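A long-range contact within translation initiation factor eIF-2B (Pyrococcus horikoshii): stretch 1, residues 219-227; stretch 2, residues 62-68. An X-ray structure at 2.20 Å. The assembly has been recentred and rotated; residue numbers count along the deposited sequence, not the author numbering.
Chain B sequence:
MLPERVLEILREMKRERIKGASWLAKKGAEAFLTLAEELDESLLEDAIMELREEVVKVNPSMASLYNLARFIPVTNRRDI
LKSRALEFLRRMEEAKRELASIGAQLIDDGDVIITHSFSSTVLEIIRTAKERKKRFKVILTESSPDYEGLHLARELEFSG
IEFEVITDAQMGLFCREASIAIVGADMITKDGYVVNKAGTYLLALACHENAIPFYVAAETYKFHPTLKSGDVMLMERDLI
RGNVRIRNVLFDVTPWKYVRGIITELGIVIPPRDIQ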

# COMPACT_ATOMS: atom_id res chain seq x y z
N GLU B 219 -5.97 -21.86 -9.69
CA GLU B 219 -6.18 -23.13 -10.35
C GLU B 219 -5.16 -24.10 -9.76
O GLU B 219 -4.11 -23.69 -9.25
CB GLU B 219 -5.97 -23.02 -11.87
CG GLU B 219 -7.03 -22.19 -12.58
CD GLU B 219 -6.68 -20.71 -12.65
OE1 GLU B 219 -5.85 -20.25 -11.84
OE2 GLU B 219 -7.25 -20.01 -13.51
N THR B 220 -5.47 -25.39 -9.84
CA THR B 220 -4.60 -26.43 -9.32
C THR B 220 -3.16 -26.40 -9.84
O THR B 220 -2.23 -26.79 -9.13
CB THR B 220 -5.24 -27.81 -9.61
OG1 THR B 220 -6.24 -28.08 -8.61
CG2 THR B 220 -4.21 -28.91 -9.61
N TYR B 221 -2.96 -25.93 -11.07
CA TYR B 221 -1.60 -25.88 -11.60
C TYR B 221 -0.80 -24.74 -10.98
O TYR B 221 0.35 -24.51 -11.35
CB TYR B 221 -1.62 -25.78 -13.14
CG TYR B 221 -2.20 -24.51 -13.72
CD1 TYR B 221 -1.46 -23.33 -13.73
CD2 TYR B 221 -3.49 -24.49 -14.24
CE1 TYR B 221 -2.00 -22.15 -14.24
CE2 TYR B 221 -4.04 -23.32 -14.75
CZ TYR B 221 -3.29 -22.15 -14.74
OH TYR B 221 -3.84 -20.98 -15.23
N LYS B 222 -1.40 -24.04 -10.02
CA LYS B 222 -0.71 -22.95 -9.33
C LYS B 222 -0.26 -23.41 -7.94
O LYS B 222 0.36 -22.66 -7.19
CB LYS B 222 -1.60 -21.71 -9.23
CG LYS B 222 -1.80 -21.03 -10.57
CD LYS B 222 -2.74 -19.84 -10.48
CE LYS B 222 -2.68 -19.02 -11.77
NZ LYS B 222 -3.57 -17.83 -11.69
N PHE B 223 -0.59 -24.66 -7.60
CA PHE B 223 -0.20 -25.24 -6.32
C PHE B 223 1.18 -25.86 -6.51
O PHE B 223 1.37 -26.69 -7.40
CB PHE B 223 -1.19 -26.34 -5.90
CG PHE B 223 -2.50 -25.83 -5.35
CD1 PHE B 223 -3.30 -24.99 -6.11
CD2 PHE B 223 -2.93 -26.21 -4.09
CE1 PHE B 223 -4.54 -24.54 -5.62
CE2 PHE B 223 -4.16 -25.77 -3.59
CZ PHE B 223 -4.97 -24.93 -4.36
N HIS B 224 2.16 -25.45 -5.70
CA HIS B 224 3.50 -26.01 -5.82
C HIS B 224 3.51 -27.23 -4.89
O HIS B 224 3.13 -27.14 -3.72
CB HIS B 224 4.55 -24.99 -5.40
CG HIS B 224 5.94 -25.37 -5.81
ND1 HIS B 224 6.64 -24.68 -6.78
CD2 HIS B 224 6.76 -26.36 -5.39
CE1 HIS B 224 7.83 -25.23 -6.94
NE2 HIS B 224 7.93 -26.25 -6.11
N PRO B 225 3.97 -28.38 -5.41
CA PRO B 225 4.02 -29.62 -4.62
C PRO B 225 5.09 -29.80 -3.56
O PRO B 225 4.93 -30.64 -2.68
CB PRO B 225 4.10 -30.69 -5.70
CG PRO B 225 4.97 -30.02 -6.73
CD PRO B 225 4.39 -28.62 -6.80
N THR B 226 6.17 -29.03 -3.62
CA THR B 226 7.24 -29.22 -2.65
C THR B 226 7.77 -27.99 -1.92
O THR B 226 8.34 -28.10 -0.85
CB THR B 226 8.44 -29.89 -3.33
OG1 THR B 226 8.95 -29.01 -4.34
CG2 THR B 226 8.03 -31.20 -3.98
N LEU B 227 7.58 -26.82 -2.52
CA LEU B 227 8.09 -25.58 -1.93
C LEU B 227 7.27 -25.07 -0.74
O LEU B 227 6.06 -24.88 -0.85
CB LEU B 227 8.17 -24.50 -3.02
CG LEU B 227 8.96 -23.23 -2.76
CD1 LEU B 227 10.42 -23.55 -2.48
CD2 LEU B 227 8.84 -22.34 -3.99
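Stretch 2 62-68: MASLYNL

Stretch 2 packs as a helical segment against a stretch 1 that is mostly loop. Residues from Ala63 to Leu68 have helical phi and psi values, and the helix continues later in the chain. Its backbone bonds include Asn67 N to Ala63 O at 2.9 Å and Leu68 N to Ser64 O at 2.9 Å. Stretch 1 makes a short 3-10 turn at 220-222 and then runs extended through Phe223 and His224. The closest backbone register pairs Lys222 with Ser64, whose CA atoms are 4.9 Å apart. From there stretch 1 crosses the helical segment instead of running along it: Lys222 lies by Ala63 and Ser64, and Pro225 and Thr226 reach Tyr66. The contact buries 410 Å² in total.

Two hydrogen bonds join the stretches directly, and both come from one amide. The CB of Asn67 points toward stretch 1, and its ND2 donates to Tyr221 O at 2.7 Å and to Phe223 O at 3.0 Å. The N-H...O angles are 167° and 173°, so both bonds are nearly straight. The amide thus bridges two carbonyls of the backbone as it leaves the 3-10 turn. Tyr221 O also receives a CA-H...O contact from Ser64 CA at 3.4 Å.

Ala63 and Ser64 lie close to the backbone of stretch 1. Ala63 CB lies 3.1 Å from Lys222 O, a tight contact, and 4.1 Å from His224 CB. Ser64 CB meets the edge of the Tyr221 ring, 3.6 Å from CD1. The Lys222 CB points away from stretch 2. Its side chain extends to a salt bridge within stretch 1, with NZ 3.3 Å from Glu219 OE1; the hydrogen bond in this pair is weak.

Aromatic and apolar contacts gather around Tyr66. The His224 and Tyr66 rings form an oblique pair, with centroids 4.2 Å apart and planes at 32°. His224 CE1 sits over one face of the Tyr66 ring, 3.5 Å from CG. Ala63 CB lies at the edge of the His224 ring. The contact buries His224 ND1, which has no hydrogen-bonding partner in the model. Pro225 CG adds an apolar contact to Tyr66 CE2 at 3.7 Å.

One water extends the contact at its exposed end. It is 2.9 Å from Tyr66 OH and 3.0 Å from Thr226 OG1. Tyr66 OH and Thr226 OG1 are 4.4 Å apart, too far for a direct hydrogen bond, and the water links them.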

# COMPACT_ATOMS: atom_id res chain seq x y z
N MET B 62 6.15 -18.00 -9.57
CA MET B 62 4.96 -18.55 -10.20
C MET B 62 5.02 -20.06 -10.35
O MET B 62 5.82 -20.60 -11.13
CB MET B 62 4.73 -17.90 -11.56
CG MET B 62 4.27 -16.45 -11.47
SD MET B 62 3.88 -15.74 -13.08
CE MET B 62 3.44 -14.06 -12.62
N ALA B 63 4.18 -20.75 -9.59
CA ALA B 63 4.12 -22.20 -9.60
C ALA B 63 3.66 -22.77 -10.94
O ALA B 63 3.96 -23.91 -11.27
CB ALA B 63 3.20 -22.69 -8.49
N SER B 64 2.93 -21.97 -11.71
CA SER B 64 2.43 -22.42 -13.00
C SER B 64 3.59 -22.79 -13.92
O SER B 64 3.51 -23.76 -14.67
CB SER B 64 1.56 -21.34 -13.65
OG SER B 64 2.33 -20.19 -13.95
N LEU B 65 4.67 -22.02 -13.85
CA LEU B 65 5.83 -22.29 -14.69
C LEU B 65 6.51 -23.59 -14.27
O LEU B 65 6.92 -24.39 -15.12
CB LEU B 65 6.82 -21.13 -14.61
CG LEU B 65 6.25 -19.79 -15.10
CD1 LEU B 65 7.31 -18.71 -14.99
CD2 LEU B 65 5.78 -19.94 -16.54
N TYR B 66 6.62 -23.81 -12.96
CA TYR B 66 7.23 -25.03 -12.45
C TYR B 66 6.38 -26.25 -12.84
O TYR B 66 6.92 -27.28 -13.25
CB TYR B 66 7.35 -24.97 -10.93
CG TYR B 66 7.72 -26.29 -10.29
CD1 TYR B 66 9.05 -26.61 -10.02
CD2 TYR B 66 6.74 -27.24 -9.98
CE1 TYR B 66 9.40 -27.84 -9.45
CE2 TYR B 66 7.07 -28.47 -9.42
CZ TYR B 66 8.39 -28.76 -9.15
OH TYR B 66 8.71 -29.98 -8.58
N ASN B 67 5.07 -26.15 -12.68
CA ASN B 67 4.20 -27.27 -13.03
C ASN B 67 4.17 -27.51 -14.54
O ASN B 67 4.02 -28.64 -14.99
CB ASN B 67 2.78 -27.04 -12.50
CG ASN B 67 2.69 -27.24 -11.00
OD1 ASN B 67 3.31 -28.15 -10.45
ND2 ASN B 67 1.91 -26.40 -10.33
N LEU B 68 4.32 -26.44 -15.32
CA LEU B 68 4.35 -26.58 -16.78
C LEU B 68 5.58 -27.42 -17.13
O LEU B 68 5.50 -28.36 -17.92
CB LEU B 68 4.46 -25.21 -17.45
CG LEU B 68 4.96 -25.21 -18.91
CD1 LEU B 68 3.98 -25.95 -19.81
CD2 LEU B 68 5.13 -23.78 -19.39
O HOH W 1 10.73 -30.08 -6.51